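Local coordinates for spindle assembly abnormal protein 6 (Caenorhabditis elegans, PDB 3PYI), which forms the central scaffold of centrioles, its globular N-terminal domain linking coiled-coil homodimers into the inner ring of the nine-fold cartwheel, at residues 70-73 with 74-77. The protein carries 1 engineered substitution. Sequence-based numbering, arbitrary orientation. Where two conformers were deposited one is given.
Sequences TLNN and EKYQ
Asn72 and Lys75 meet where the chain passes from strand 66-71 into helix 73-83, in one continuous run. The first helical turn is set by two backbone bonds: Tyr76 N donates to Asn72 O at 2.9 Å and Gln77 N to Asn73 O at 3.0 Å. Asn72 is the N-cap. Its OD1 accepts from Lys75 N at 2.8 Å, and the N-H points almost straight at the oxygen (175°). The side-chain torsion makes this possible: with chi1 at 66°, CG sits between the backbone N and the carbonyl carbon, and OD1 swings over the open helix end. The Glu74 chain bends at chi2 and brings OE1 back over the Asn72 amide, 3.1 Å from CG. The carboxylate and amide planes stand 75° apart, and the two groups are not hydrogen-bonded. Lys75 runs extended beyond CG, back along the strand end, and NZ donates to Thr70 O at 2.8 Å. On the way its CB and CD pass Leu71 CD2. Gln77 NE2 makes a weak bond to Asn73 OD1 and a firmer one to a water. A salt bridge to Glu69 gives Lys75 a second partner on the same strand. Leu71 packs on Phe55 and pairs through its backbone with Leu53, both in strand 51-58. The Tyr76 ring meets that of Phe92, and its OH hydrogen-bonds Val87 O. This capped junction, in the PISA region of the N-terminal SAS-6 domain, thus links the sheet, helix 73-83 and helix 92-100.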
loop_
_atom_site.group_PDB
_atom_site.type_symbol
_atom_site.label_atom_id
_atom_site.label_comp_id
_atom_site.label_asym_id
_atom_site.label_seq_id
_atom_site.Cartn_x
_atom_site.Cartn_y
_atom_site.Cartn_z
ATOM N N THR A 70 11.241 -14.870 13.896
ATOM C CA THR A 70 12.538 -14.220 13.925
ATOM C C THR A 70 12.977 -13.925 12.500
ATOM O O THR A 70 12.933 -14.789 11.618
ATOM C CB THR A 70 13.620 -15.059 14.647
ATOM O OG1 THR A 70 13.988 -16.178 13.832
ATOM C CG2 THR A 70 13.111 -15.547 15.999
ATOM N N LEU A 71 13.369 -12.677 12.278
ATOM C CA LEU A 71 13.877 -12.238 10.988
ATOM C C LEU A 71 15.381 -11.976 11.030
ATOM O O LEU A 71 15.851 -11.195 11.858
ATOM C CB LEU A 71 13.217 -10.926 10.603
ATOM C CG LEU A 71 11.720 -10.863 10.372
ATOM C CD1 LEU A 71 11.363 -9.430 10.078
ATOM C CD2 LEU A 71 11.329 -11.761 9.221
ATOM N N ASN A 72 16.130 -12.592 10.123
ATOM C CA ASN A 72 17.516 -12.169 9.919
ATOM C C ASN A 72 17.596 -11.271 8.680
ATOM O O ASN A 72 16.580 -10.997 8.031
ATOM C CB ASN A 72 18.459 -13.367 9.810
ATOM C CG ASN A 72 18.195 -14.202 8.580
ATOM O OD1 ASN A 72 17.401 -13.830 7.715
ATOM N ND2 ASN A 72 18.870 -15.337 8.488
ATOM N N ASN A 73 18.792 -10.805 8.349
ATOM C CA ASN A 73 18.939 -9.875 7.236
ATOM C C ASN A 73 18.348 -10.403 5.937
ATOM O O ASN A 73 17.679 -9.668 5.211
ATOM C CB ASN A 73 20.395 -9.454 7.044
ATOM C CG ASN A 73 20.546 -8.358 6.006
ATOM O OD1 ASN A 73 20.162 -7.207 6.236
ATOM N ND2 ASN A 73 21.094 -8.713 4.849
ATOM N N GLU A 74 18.569 -11.685 5.663
ATOM C CA GLU A 74 18.057 -12.308 4.441
ATOM C C GLU A 74 16.532 -12.401 4.419
ATOM O O GLU A 74 15.897 -12.070 3.417
ATOM C CB GLU A 74 18.658 -13.704 4.253
ATOM C CG GLU A 74 20.166 -13.713 4.049
ATOM C CD GLU A 74 20.938 -13.398 5.318
ATOM O OE1 GLU A 74 20.352 -13.522 6.425
ATOM O OE2 GLU A 74 22.133 -13.035 5.204
ATOM N N LYS A 75 15.949 -12.879 5.512
ATOM C CA LYS A 75 14.496 -12.932 5.617
ATOM C C LYS A 75 13.946 -11.529 5.405
ATOM O O LYS A 75 12.960 -11.334 4.706
ATOM C CB LYS A 75 14.064 -13.457 6.991
ATOM C CG LYS A 75 13.594 -14.897 7.019
ATOM C CD LYS A 75 13.149 -15.259 8.431
ATOM C CE LYS A 75 12.686 -16.700 8.554
ATOM N NZ LYS A 75 12.439 -17.052 9.982
ATOM N N TYR A 76 14.597 -10.543 6.007
ATOM C CA TYR A 76 14.125 -9.180 5.879
ATOM C C TYR A 76 14.126 -8.696 4.434
ATOM O O TYR A 76 13.184 -8.035 3.998
ATOM C CB TYR A 76 14.920 -8.213 6.739
ATOM C CG TYR A 76 14.426 -6.801 6.561
ATOM C CD1 TYR A 76 13.257 -6.357 7.188
ATOM C CD2 TYR A 76 15.107 -5.917 5.746
ATOM C CE1 TYR A 76 12.807 -5.054 7.009
ATOM C CE2 TYR A 76 14.670 -4.626 5.564
ATOM C CZ TYR A 76 13.519 -4.193 6.188
ATOM O OH TYR A 76 13.095 -2.895 5.973
ATOM N N GLN A 77 15.180 -9.021 3.694
ATOM C CA GLN A 77 15.264 -8.619 2.291
ATOM C C GLN A 77 14.064 -9.108 1.491
ATOM O O GLN A 77 13.582 -8.417 0.606
ATOM C CB GLN A 77 16.553 -9.133 1.645
ATOM C CG GLN A 77 17.817 -8.540 2.230
ATOM C CD GLN A 77 17.769 -7.027 2.316
ATOM O OE1 GLN A 77 17.114 -6.370 1.506
ATOM N NE2 GLN A 77 18.460 -6.466 3.308
HETATM O O HOH W 1 18.829 -4.330 4.756
#